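Long-range contacts in glycosyltransferase Gtf1 (Streptococcus pneumoniae, PDB 4PQG), which belongs to the GT-B class of glycosyltransferases, with two Rossmann-like domains facing a cleft that holds UDP, plus an extended beta-sheet domain: residues T10-L16 against S42-T48; A33-R37 against G64-Q69; I343-K348 against L373-I378; T361-S367 against Y386-H392. All blocks are in the same frame, centred on the assembly; numbering follows the deposited sequence.

Interaction 1: T10-L16 against S42-T48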
# COMPACT_ATOMS: atom_id res chain seq x y z
N THR A 10 -14.68 -12.78 13.31
CA THR A 10 -13.51 -11.96 13.02
C THR A 10 -13.28 -11.93 11.51
O THR A 10 -13.41 -12.96 10.82
CB THR A 10 -12.24 -12.45 13.78
OG1 THR A 10 -12.49 -12.39 15.19
CG2 THR A 10 -11.03 -11.56 13.48
N ILE A 11 -12.98 -10.74 11.01
CA ILE A 11 -12.63 -10.56 9.62
C ILE A 11 -11.11 -10.45 9.50
O ILE A 11 -10.52 -9.52 10.03
CB ILE A 11 -13.36 -9.35 9.01
CG1 ILE A 11 -14.88 -9.56 9.13
CG2 ILE A 11 -12.97 -9.17 7.54
CD1 ILE A 11 -15.68 -8.27 9.05
N TYR A 12 -10.50 -11.44 8.85
CA TYR A 12 -9.06 -11.49 8.65
C TYR A 12 -8.78 -11.02 7.24
O TYR A 12 -9.38 -11.51 6.29
CB TYR A 12 -8.52 -12.92 8.85
CG TYR A 12 -8.73 -13.43 10.26
CD1 TYR A 12 -7.84 -13.10 11.29
CD2 TYR A 12 -9.84 -14.22 10.56
CE1 TYR A 12 -8.05 -13.56 12.59
CE2 TYR A 12 -10.06 -14.69 11.86
CZ TYR A 12 -9.17 -14.35 12.86
OH TYR A 12 -9.42 -14.81 14.13
N ASN A 13 -7.88 -10.06 7.12
CA ASN A 13 -7.51 -9.49 5.83
C ASN A 13 -6.02 -9.76 5.61
O ASN A 13 -5.20 -9.48 6.50
CB ASN A 13 -7.75 -7.99 5.84
CG ASN A 13 -9.16 -7.61 6.29
OD1 ASN A 13 -9.98 -7.22 5.48
ND2 ASN A 13 -9.42 -7.70 7.61
N ILE A 14 -5.68 -10.26 4.43
CA ILE A 14 -4.32 -10.73 4.12
C ILE A 14 -3.67 -9.93 2.99
O ILE A 14 -4.22 -9.81 1.89
CB ILE A 14 -4.31 -12.24 3.81
CG1 ILE A 14 -4.70 -13.04 5.07
CG2 ILE A 14 -2.94 -12.70 3.35
CD1 ILE A 14 -5.06 -14.49 4.84
N ASN A 15 -2.50 -9.37 3.28
CA ASN A 15 -1.72 -8.61 2.31
C ASN A 15 -0.26 -9.07 2.46
O ASN A 15 0.10 -9.68 3.47
CB ASN A 15 -1.86 -7.11 2.60
CG ASN A 15 -1.39 -6.21 1.44
OD1 ASN A 15 -0.91 -6.68 0.42
ND2 ASN A 15 -1.52 -4.91 1.63
N LEU A 16 0.57 -8.77 1.47
CA LEU A 16 1.99 -9.08 1.60
C LEU A 16 2.69 -8.11 2.55
O LEU A 16 3.24 -8.52 3.57
CB LEU A 16 2.68 -9.14 0.23
CG LEU A 16 2.01 -10.12 -0.74
CD1 LEU A 16 2.73 -10.14 -2.08
CD2 LEU A 16 1.92 -11.51 -0.14
N SER A 42 -14.88 -7.10 14.72
CA SER A 42 -13.54 -7.58 14.99
C SER A 42 -12.81 -7.83 13.67
O SER A 42 -13.29 -8.58 12.81
CB SER A 42 -13.59 -8.85 15.84
OG SER A 42 -12.28 -9.31 16.16
N SER A 43 -11.66 -7.20 13.51
CA SER A 43 -10.86 -7.39 12.29
C SER A 43 -9.37 -7.44 12.54
O SER A 43 -8.86 -6.84 13.49
CB SER A 43 -11.18 -6.30 11.26
OG SER A 43 -10.71 -5.06 11.72
N LYS A 44 -8.67 -8.15 11.66
CA LYS A 44 -7.21 -8.26 11.70
C LYS A 44 -6.67 -8.09 10.29
O LYS A 44 -7.20 -8.67 9.35
CB LYS A 44 -6.76 -9.61 12.26
CG LYS A 44 -7.33 -9.93 13.64
CD LYS A 44 -6.73 -9.06 14.73
CE LYS A 44 -7.20 -9.57 16.10
NZ LYS A 44 -6.51 -8.86 17.21
N PHE A 45 -5.61 -7.29 10.18
CA PHE A 45 -4.90 -7.11 8.93
C PHE A 45 -3.53 -7.77 9.04
O PHE A 45 -2.66 -7.35 9.80
CB PHE A 45 -4.85 -5.64 8.54
CG PHE A 45 -6.22 -5.07 8.27
CD1 PHE A 45 -6.70 -4.97 6.97
CD2 PHE A 45 -7.05 -4.69 9.32
CE1 PHE A 45 -7.98 -4.47 6.71
CE2 PHE A 45 -8.33 -4.20 9.08
CZ PHE A 45 -8.80 -4.10 7.77
N ILE A 46 -3.39 -8.86 8.30
CA ILE A 46 -2.22 -9.74 8.37
C ILE A 46 -1.27 -9.35 7.24
O ILE A 46 -1.68 -9.25 6.09
CB ILE A 46 -2.67 -11.21 8.17
CG1 ILE A 46 -3.62 -11.64 9.30
CG2 ILE A 46 -1.45 -12.14 8.06
CD1 ILE A 46 -4.57 -12.75 8.90
N PHE A 47 0.00 -9.14 7.58
CA PHE A 47 1.07 -8.97 6.59
C PHE A 47 2.05 -10.13 6.67
O PHE A 47 2.51 -10.49 7.76
CB PHE A 47 1.77 -7.64 6.82
CG PHE A 47 0.83 -6.46 6.78
CD1 PHE A 47 0.58 -5.80 5.58
CD2 PHE A 47 0.16 -6.05 7.93
CE1 PHE A 47 -0.31 -4.73 5.53
CE2 PHE A 47 -0.73 -4.99 7.90
CZ PHE A 47 -0.95 -4.32 6.70
N THR A 48 2.37 -10.72 5.51
CA THR A 48 3.18 -11.96 5.46
C THR A 48 4.65 -11.76 5.10
O THR A 48 5.46 -12.69 5.27
CB THR A 48 2.57 -13.01 4.51
OG1 THR A 48 2.44 -12.45 3.20
CG2 THR A 48 1.19 -13.47 5.01
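Asn13 lays its carboxamide over one face of the Phe45 ring, with Asn13 CG 3.4 Å from Phe45 CE1. The same amide reaches back to the neighbouring backbone: Asn13 ND2 donates to Lys44 O at 3.0 Å, an acceptor already taken by Asn13 N at 2.7 Å, so one carbonyl serves both the main chain and the side chain of a single residue. Asn13 OD1 is held by Arg32 of the helix 24-38. From here the ladder runs both ways in parallel register. Ile11 N binds Ser42 O (2.8 Å), Lys44 N binds Ile11 O (2.8 Å), Ile46 N binds Asn13 O (2.6 Å) and Asn15 N binds Ile46 O (2.9 Å). The two strands and the helix 24-38 between them form a beta-alpha-beta crossover, the repeating unit of the N-terminal Rossmann-like domain of a GT-B glycosyltransferase. Ile11, Asn13, Ser43, Phe45 and Phe47 lie on the face this helix covers. On the opposite face Ile46 sits between two neighbours: its CD1 is 3.8 Å from Ile14 CG1 and 4.0 Å from Tyr12 CB. The last bridge, Asn15 with Phe47, is closed by Thr48 N to Asn15 O at 3.2 Å, and the side chain of Asn15 turns to Glu26 and Gln29 at the start of the helix.

Interaction 2: A33-R37 against G64-Q69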
# COMPACT_ATOMS: atom_id res chain seq x y z
N ALA A 33 -10.39 -0.95 7.30
CA ALA A 33 -10.21 -0.97 8.74
C ALA A 33 -11.03 0.11 9.43
O ALA A 33 -11.58 -0.13 10.51
CB ALA A 33 -8.73 -0.80 9.10
N GLY A 34 -11.11 1.29 8.81
CA GLY A 34 -11.95 2.38 9.30
C GLY A 34 -13.42 2.01 9.33
O GLY A 34 -14.15 2.39 10.24
N VAL A 35 -13.85 1.26 8.31
CA VAL A 35 -15.22 0.78 8.22
C VAL A 35 -15.51 -0.27 9.30
O VAL A 35 -16.56 -0.21 9.97
CB VAL A 35 -15.53 0.15 6.84
CG1 VAL A 35 -16.84 -0.62 6.89
CG2 VAL A 35 -15.57 1.22 5.75
N PHE A 36 -14.60 -1.22 9.47
CA PHE A 36 -14.78 -2.27 10.46
C PHE A 36 -14.83 -1.72 11.88
O PHE A 36 -15.61 -2.20 12.70
CB PHE A 36 -13.74 -3.37 10.31
CG PHE A 36 -13.87 -4.15 9.02
CD1 PHE A 36 -15.09 -4.24 8.36
CD2 PHE A 36 -12.78 -4.82 8.49
CE1 PHE A 36 -15.22 -4.96 7.19
CE2 PHE A 36 -12.90 -5.57 7.33
CZ PHE A 36 -14.12 -5.64 6.67
N ARG A 37 -14.01 -0.70 12.16
CA ARG A 37 -14.04 -0.02 13.45
C ARG A 37 -15.41 0.62 13.71
O ARG A 37 -15.98 0.47 14.79
CB ARG A 37 -12.94 1.04 13.56
CG ARG A 37 -11.55 0.47 13.72
CD ARG A 37 -10.54 1.51 14.19
NE ARG A 37 -10.44 2.65 13.29
CZ ARG A 37 -9.55 2.78 12.30
NH1 ARG A 37 -8.65 1.84 12.04
NH2 ARG A 37 -9.58 3.88 11.55
N GLY A 64 -2.85 4.46 9.63
CA GLY A 64 -4.03 4.59 10.43
C GLY A 64 -4.65 3.33 11.00
O GLY A 64 -5.73 3.41 11.57
N PHE A 65 -4.00 2.17 10.87
CA PHE A 65 -4.51 0.96 11.56
C PHE A 65 -4.31 1.14 13.08
O PHE A 65 -3.33 1.74 13.51
CB PHE A 65 -3.74 -0.30 11.14
CG PHE A 65 -3.98 -0.75 9.73
CD1 PHE A 65 -5.21 -1.29 9.34
CD2 PHE A 65 -2.96 -0.68 8.80
CE1 PHE A 65 -5.42 -1.71 8.03
CE2 PHE A 65 -3.16 -1.10 7.49
CZ PHE A 65 -4.38 -1.62 7.10
N ASP A 66 -5.25 0.64 13.89
CA ASP A 66 -5.02 0.51 15.33
C ASP A 66 -4.11 -0.68 15.55
O ASP A 66 -4.24 -1.67 14.83
CB ASP A 66 -6.33 0.23 16.08
CG ASP A 66 -7.32 1.36 15.99
OD1 ASP A 66 -6.92 2.54 16.07
OD2 ASP A 66 -8.51 1.06 15.86
N ASP A 67 -3.23 -0.59 16.55
CA ASP A 67 -2.30 -1.69 16.88
C ASP A 67 -3.02 -3.03 17.04
O ASP A 67 -2.53 -4.06 16.61
CB ASP A 67 -1.49 -1.38 18.14
CG ASP A 67 -0.53 -0.23 17.96
OD1 ASP A 67 -0.41 0.34 16.84
OD2 ASP A 67 0.13 0.11 18.96
N ASN A 68 -4.20 -3.02 17.66
CA ASN A 68 -4.91 -4.28 17.87
C ASN A 68 -5.62 -4.80 16.62
O ASN A 68 -6.24 -5.85 16.65
CB ASN A 68 -5.86 -4.20 19.07
CG ASN A 68 -7.00 -3.23 18.85
OD1 ASN A 68 -7.45 -2.99 17.72
ND2 ASN A 68 -7.50 -2.66 19.94
N GLN A 69 -5.54 -4.07 15.51
CA GLN A 69 -5.99 -4.58 14.22
C GLN A 69 -4.84 -5.24 13.41
O GLN A 69 -5.07 -5.72 12.29
CB GLN A 69 -6.58 -3.44 13.40
CG GLN A 69 -8.00 -3.05 13.77
CD GLN A 69 -8.47 -1.84 12.99
OE1 GLN A 69 -7.79 -0.81 12.93
NE2 GLN A 69 -9.65 -1.95 12.39
O HOH W 1 -7.92 2.87 9.49
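Gly64 closes the helix 56-63 in a Schellman motif, with a positive phi of 103° at which a CB would run into the preceding carbonyl oxygen. Its own carbonyl points to the helix 24-38: water 1 donates to Gly64 O at 3.1 Å and accepts from Arg37 NH2 at 2.8 Å. Next comes Phe65, whose CA-to-CB bond points away from the helix although the ring swings back, bringing Phe65 CD1 to 3.6 Å from Ala33 CB; the ring also meets that of Phe45 in strand 42-47. Asp66 turns its carboxylate to the guanidinium, and Arg37 NE to Asp66 OD2 measures 3.6 Å, a salt bridge whose exact geometry is uncertain because that oxygen is modelled too close to its neighbour. The chain then makes a short 3-10 turn, closed by Gln69 N to Asp66 O at 2.8 Å. Gln69 ends the walk with its amide between turn and helix. Its OE1 accepts from Arg37 NH1 (2.9 Å) and from Asp66 N (3.1 Å), while NE2 donates to Ala33 O (3.3 Å), a carbonyl that also accepts Arg37 N within the helix. The loop is thus fixed against the crossover helix of the N-terminal Rossmann-like domain, just before strand 70-72. Apart from the Ala33-Phe65 touch the join is polar, so its fit depends on directed bonds and a bridging water more than on close apolar packing.

Interaction 3: I343-K348 against L373-I378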
# COMPACT_ATOMS: atom_id res chain seq x y z
N ILE A 343 3.15 10.25 -15.22
CA ILE A 343 3.21 11.62 -14.74
C ILE A 343 4.05 12.49 -15.68
O ILE A 343 3.82 13.69 -15.79
CB ILE A 343 3.66 11.70 -13.27
CG1 ILE A 343 2.65 10.99 -12.36
CG2 ILE A 343 3.78 13.15 -12.82
CD1 ILE A 343 3.14 10.77 -10.95
N ASP A 344 4.99 11.85 -16.40
CA ASP A 344 5.82 12.60 -17.35
C ASP A 344 5.00 13.29 -18.43
O ASP A 344 5.31 14.41 -18.82
CB ASP A 344 6.94 11.73 -17.95
CG ASP A 344 6.42 10.48 -18.62
OD1 ASP A 344 5.64 9.76 -17.97
OD2 ASP A 344 6.80 10.23 -19.79
N TRP A 345 3.95 12.62 -18.90
CA TRP A 345 3.00 13.24 -19.82
C TRP A 345 2.34 14.45 -19.22
O TRP A 345 2.18 15.46 -19.91
CB TRP A 345 1.95 12.24 -20.30
CG TRP A 345 2.51 11.06 -21.06
CD1 TRP A 345 3.77 10.92 -21.61
CD2 TRP A 345 1.80 9.81 -21.42
NE1 TRP A 345 3.90 9.71 -22.24
CE2 TRP A 345 2.77 9.00 -22.16
CE3 TRP A 345 0.53 9.30 -21.17
CZ2 TRP A 345 2.45 7.74 -22.65
CZ3 TRP A 345 0.22 8.02 -21.66
CH2 TRP A 345 1.17 7.26 -22.38
N LEU A 346 1.97 14.38 -17.94
CA LEU A 346 1.38 15.54 -17.27
C LEU A 346 2.35 16.71 -17.14
O LEU A 346 1.96 17.87 -17.34
CB LEU A 346 0.85 15.18 -15.86
CG LEU A 346 -0.29 14.16 -15.81
CD1 LEU A 346 -0.67 13.91 -14.36
CD2 LEU A 346 -1.48 14.66 -16.62
N VAL A 347 3.59 16.41 -16.78
CA VAL A 347 4.59 17.46 -16.63
C VAL A 347 4.77 18.21 -17.97
O VAL A 347 4.69 19.45 -18.00
CB VAL A 347 5.95 16.92 -16.09
CG1 VAL A 347 7.03 17.98 -16.16
CG2 VAL A 347 5.80 16.45 -14.64
N LYS A 348 4.97 17.47 -19.06
CA LYS A 348 5.08 18.07 -20.41
C LYS A 348 3.84 18.87 -20.85
O LYS A 348 3.95 19.91 -21.51
CB LYS A 348 5.43 17.01 -21.45
CG LYS A 348 6.75 16.31 -21.13
CD LYS A 348 7.29 15.53 -22.32
CE LYS A 348 8.69 15.03 -22.03
NZ LYS A 348 9.30 14.48 -23.28
N LEU A 373 13.36 10.63 -13.83
CA LEU A 373 12.85 11.16 -15.08
C LEU A 373 12.12 12.50 -14.88
O LEU A 373 12.35 13.45 -15.64
CB LEU A 373 11.96 10.14 -15.80
CG LEU A 373 11.22 10.61 -17.07
CD1 LEU A 373 12.20 11.15 -18.12
CD2 LEU A 373 10.37 9.49 -17.66
N LEU A 374 11.28 12.59 -13.86
CA LEU A 374 10.48 13.79 -13.64
C LEU A 374 11.34 15.04 -13.36
O LEU A 374 11.10 16.10 -13.93
CB LEU A 374 9.43 13.56 -12.55
CG LEU A 374 8.36 12.49 -12.77
CD1 LEU A 374 7.39 12.51 -11.59
CD2 LEU A 374 7.62 12.65 -14.09
N ARG A 375 12.33 14.88 -12.48
CA ARG A 375 13.33 15.91 -12.21
C ARG A 375 14.10 16.34 -13.47
O ARG A 375 14.39 17.52 -13.66
CB ARG A 375 14.33 15.42 -11.16
CG ARG A 375 13.77 15.40 -9.76
CD ARG A 375 14.85 15.27 -8.71
NE ARG A 375 15.31 13.89 -8.56
CZ ARG A 375 14.82 13.01 -7.68
NH1 ARG A 375 15.32 11.78 -7.64
NH2 ARG A 375 13.86 13.36 -6.83
N GLU A 376 14.41 15.36 -14.32
CA GLU A 376 15.10 15.61 -15.58
C GLU A 376 14.27 16.48 -16.54
O GLU A 376 14.79 17.45 -17.09
CB GLU A 376 15.52 14.28 -16.21
CG GLU A 376 16.04 14.36 -17.63
CD GLU A 376 16.19 12.98 -18.25
OE1 GLU A 376 16.91 12.14 -17.67
OE2 GLU A 376 15.57 12.73 -19.32
N ILE A 377 13.00 16.13 -16.73
CA ILE A 377 12.07 16.91 -17.55
C ILE A 377 11.92 18.35 -17.02
O ILE A 377 12.00 19.31 -17.80
CB ILE A 377 10.68 16.23 -17.67
CG1 ILE A 377 10.82 14.85 -18.30
CG2 ILE A 377 9.72 17.09 -18.49
CD1 ILE A 377 9.58 13.99 -18.20
N ILE A 378 11.73 18.48 -15.72
CA ILE A 378 11.58 19.77 -15.07
C ILE A 378 12.85 20.62 -15.25
O ILE A 378 12.76 21.80 -15.63
CB ILE A 378 11.22 19.60 -13.58
CG1 ILE A 378 9.85 18.92 -13.45
CG2 ILE A 378 11.22 20.93 -12.84
CD1 ILE A 378 9.58 18.35 -12.07
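Two helices run side by side here, their short axes 10.0 Å apart and only 14° from parallel, and they meet mainly through side chains, with no hydrogen bond between them. Val347 points straight across in the t rotamer, putting CG1 3.7 Å from Ile377 CG2 and 4.0 Å from Ile378 CG1, while its CG2 lies 4.2 Å from Leu374 CD2. Leu374 leaves its helix sideways, but the mt conformation carries its end over, so that CD1 comes to 3.9 Å from Ile343 CG2 and CD2 to 3.6 Å from the backbone Asp344 N. Ile377, also mt, aims its CD1 at Asp344 CB, 3.5 Å away. Leu373, in the tp rotamer, brings CD2 to 4.1 Å from that same Asp344 CB. Lys348 is stretched out, chi2 to chi4 all t; its CG rests 4.0 Å from Ile377 CG2 and its amine forms a salt bridge with Glu458. Both helices lie on one face of the parallel sheet in the C-terminal Rossmann-like domain: Ile343 and Val347 settle on Ile364 of strand 361-365, Ile378 on Ile387 and Leu389 of strand 387-391, and helix 458-474 flanks Trp345 and Leu346.

Interaction 4: T361-S367 against Y386-H392. With UDP (uridine-5'-diphosphate), chain C.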
# COMPACT_ATOMS: atom_id res chain seq x y z
N THR A 361 0.64 26.38 -11.67
CA THR A 361 1.57 25.52 -10.92
C THR A 361 1.06 24.08 -10.87
O THR A 361 -0.12 23.83 -11.09
CB THR A 361 1.82 26.00 -9.49
OG1 THR A 361 0.55 26.23 -8.86
CG2 THR A 361 2.68 27.28 -9.48
N PHE A 362 1.97 23.14 -10.59
CA PHE A 362 1.68 21.71 -10.63
C PHE A 362 2.50 21.03 -9.56
O PHE A 362 3.71 20.94 -9.68
CB PHE A 362 2.04 21.13 -12.02
CG PHE A 362 1.76 19.64 -12.18
CD1 PHE A 362 0.71 19.02 -11.49
CD2 PHE A 362 2.51 18.87 -13.06
CE1 PHE A 362 0.44 17.66 -11.66
CE2 PHE A 362 2.24 17.52 -13.24
CZ PHE A 362 1.21 16.91 -12.53
N ASP A 363 1.83 20.60 -8.48
CA ASP A 363 2.47 19.85 -7.40
C ASP A 363 2.22 18.36 -7.55
O ASP A 363 1.09 17.94 -7.81
CB ASP A 363 1.99 20.36 -6.03
CG ASP A 363 2.67 21.66 -5.62
OD1 ASP A 363 3.74 22.01 -6.19
OD2 ASP A 363 2.14 22.34 -4.71
N ILE A 364 3.29 17.58 -7.41
CA ILE A 364 3.26 16.14 -7.63
C ILE A 364 3.56 15.41 -6.31
O ILE A 364 4.68 15.47 -5.80
CB ILE A 364 4.26 15.70 -8.74
CG1 ILE A 364 3.89 16.33 -10.09
CG2 ILE A 364 4.31 14.19 -8.88
CD1 ILE A 364 4.98 16.25 -11.15
N TYR A 365 2.55 14.74 -5.77
CA TYR A 365 2.67 14.00 -4.50
C TYR A 365 2.87 12.51 -4.77
O TYR A 365 2.31 11.96 -5.70
CB TYR A 365 1.42 14.20 -3.65
CG TYR A 365 1.31 15.61 -3.12
CD1 TYR A 365 1.76 15.93 -1.84
CD2 TYR A 365 0.77 16.63 -3.90
CE1 TYR A 365 1.68 17.21 -1.35
CE2 TYR A 365 0.68 17.92 -3.41
CZ TYR A 365 1.14 18.21 -2.14
OH TYR A 365 1.05 19.50 -1.67
N GLY A 366 3.70 11.88 -3.95
CA GLY A 366 3.97 10.44 -4.07
C GLY A 366 5.46 10.14 -4.15
O GLY A 366 6.28 11.05 -4.17
N SER A 367 5.80 8.85 -4.18
CA SER A 367 7.18 8.40 -4.30
C SER A 367 7.27 7.31 -5.34
O SER A 367 6.27 6.67 -5.64
CB SER A 367 7.72 7.86 -2.98
OG SER A 367 7.60 8.85 -1.99
N TYR A 386 7.63 26.30 -10.89
CA TYR A 386 6.19 26.04 -10.98
C TYR A 386 5.75 24.57 -11.04
O TYR A 386 4.55 24.28 -10.98
CB TYR A 386 5.57 26.86 -12.12
CG TYR A 386 5.89 26.43 -13.54
CD1 TYR A 386 4.99 25.65 -14.26
CD2 TYR A 386 7.05 26.85 -14.19
CE1 TYR A 386 5.25 25.25 -15.56
CE2 TYR A 386 7.32 26.47 -15.51
CZ TYR A 386 6.41 25.67 -16.19
OH TYR A 386 6.65 25.28 -17.49
N ILE A 387 6.72 23.65 -11.19
CA ILE A 387 6.46 22.20 -11.09
C ILE A 387 7.40 21.60 -10.04
O ILE A 387 8.63 21.71 -10.16
CB ILE A 387 6.61 21.46 -12.45
CG1 ILE A 387 5.74 22.12 -13.52
CG2 ILE A 387 6.21 19.99 -12.31
CD1 ILE A 387 6.00 21.64 -14.94
N GLN A 388 6.80 20.97 -9.02
CA GLN A 388 7.56 20.43 -7.88
C GLN A 388 7.08 19.06 -7.37
O GLN A 388 5.88 18.76 -7.39
CB GLN A 388 7.59 21.42 -6.72
CG GLN A 388 8.51 22.61 -6.97
CD GLN A 388 8.22 23.80 -6.07
OE1 GLN A 388 7.53 23.68 -5.05
NE2 GLN A 388 8.75 24.97 -6.45
N LEU A 389 8.04 18.24 -6.94
CA LEU A 389 7.79 16.95 -6.32
C LEU A 389 7.73 17.16 -4.82
O LEU A 389 8.67 17.67 -4.21
CB LEU A 389 8.92 15.97 -6.65
CG LEU A 389 8.94 15.17 -7.96
CD1 LEU A 389 8.71 16.04 -9.19
CD2 LEU A 389 10.25 14.41 -8.10
N LYS A 390 6.62 16.77 -4.24
CA LYS A 390 6.37 17.04 -2.83
C LYS A 390 6.67 15.85 -1.93
O LYS A 390 6.68 15.99 -0.72
CB LYS A 390 4.92 17.48 -2.62
CG LYS A 390 4.51 18.67 -3.48
CD LYS A 390 5.32 19.92 -3.15
CE LYS A 390 4.69 20.65 -1.98
NZ LYS A 390 5.63 21.65 -1.40
N GLY A 391 6.91 14.68 -2.51
CA GLY A 391 7.11 13.46 -1.71
C GLY A 391 5.78 12.82 -1.38
O GLY A 391 4.72 13.32 -1.79
N HIS A 392 5.82 11.72 -0.64
CA HIS A 392 4.59 11.03 -0.21
C HIS A 392 4.12 11.72 1.03
O HIS A 392 4.88 11.84 2.00
CB HIS A 392 4.88 9.55 0.06
CG HIS A 392 3.64 8.72 0.24
ND1 HIS A 392 3.09 8.01 -0.77
CD2 HIS A 392 2.84 8.49 1.37
CE1 HIS A 392 2.00 7.36 -0.32
NE2 HIS A 392 1.85 7.66 0.99
N1 UDP C . -1.15 8.64 -1.22
C2 UDP C . -0.69 9.34 -0.08
N3 UDP C . 0.23 10.28 -0.23
C4 UDP C . 0.76 10.59 -1.42
C5 UDP C . 0.34 9.92 -2.57
C6 UDP C . -0.64 8.93 -2.43
O2 UDP C . -1.15 9.09 1.06
O4 UDP C . 1.62 11.50 -1.47
C1' UDP C . -2.20 7.63 -1.03
C2' UDP C . -3.52 8.20 -1.55
O2' UDP C . -4.24 8.99 -0.59
C3' UDP C . -4.32 6.97 -1.97
C4' UDP C . -3.26 5.92 -2.27
O4' UDP C . -2.00 6.46 -1.82
O3' UDP C . -5.15 6.52 -0.89
C5' UDP C . -3.13 5.62 -3.76
O5' UDP C . -4.27 4.88 -4.16
PA UDP C . -4.77 4.87 -5.68
O1A UDP C . -5.98 3.98 -5.79
O2A UDP C . -4.90 6.31 -6.10
O3A UDP C . -3.52 4.39 -6.59
PB UDP C . -2.70 3.01 -6.62
O1B UDP C . -2.51 2.74 -8.09
O2B UDP C . -1.42 3.30 -5.85
O3B UDP C . -3.60 1.96 -5.99
O HOH W 2 4.53 24.01 -7.93
O HOH W 3 6.57 13.63 -5.15
O HOH W 4 3.54 7.13 -3.35
O HOH W 5 8.22 10.92 0.38
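Five backbone hydrogen bonds join these parallel strands: Phe362 N to Tyr386 O (2.8 Å), Gln388 N to Phe362 O (3.2 Å), Ile364 N to Gln388 O (2.8 Å), Lys390 N to Ile364 O (2.8 Å) and Gly366 N to Gly391 O (2.8 Å). The last skips a residue on the second strand, and water 3 fills the gap, accepting from Gly391 N (2.9 Å) and donating to Ile364 O (2.7 Å) and Gly366 O (2.8 Å). Further on waters take over: water 5 accepts from His392 N (2.7 Å) and lies 3.2 Å from Ser367 OG, while water 4 accepts from Ser367 N (3.0 Å) and sits 2.8 Å from His392 ND1. At the other end water 2 donates to Asp363 OD1 (2.8 Å); Asp363 OD2 and Tyr365 OH both bond Tyr402. Lys390 CB lies over the Tyr365 ring, a CH-pi contact 3.7 Å from the centroid. Tyr365, Gly366, Gly391 and His392 belong to the UDP pocket: His392 sets a ring face against the uracil, NE2 3.2 Å from UDP C2 and bonded to Tyr27 OH, and Gly366 N is 3.3 Å from UDP O4. Strand 387-391 is the sheet's outermost here, strand 361-365 pairs on its other side with strand 330-334, and helices 343-353 and 371-380 cover the face bearing Phe362, Ile364, Ile387 and Leu389.

In the fold
The four contacts form two pairs, one in each Rossmann-like domain, and the centres of interactions 1 and 3 lie about 37 Å apart. Interactions 1 and 2 share a crossover: its strands pair in the first, its helix meets a loop in the second, and they touch where Phe45 N lies 2.7 Å from Gln69 O. Interactions 3 and 4 mesh likewise, Val347 CG2 lying 3.6 Å from Ile364 CD1. Interactions 1 and 3 are buried, one a backbone ladder, the other mostly side-chain and largely apolar, without a hydrogen bond. Interactions 2 and 4 are partly buried and use water; of the four, only interaction 4 supplies residues of the UDP pocket.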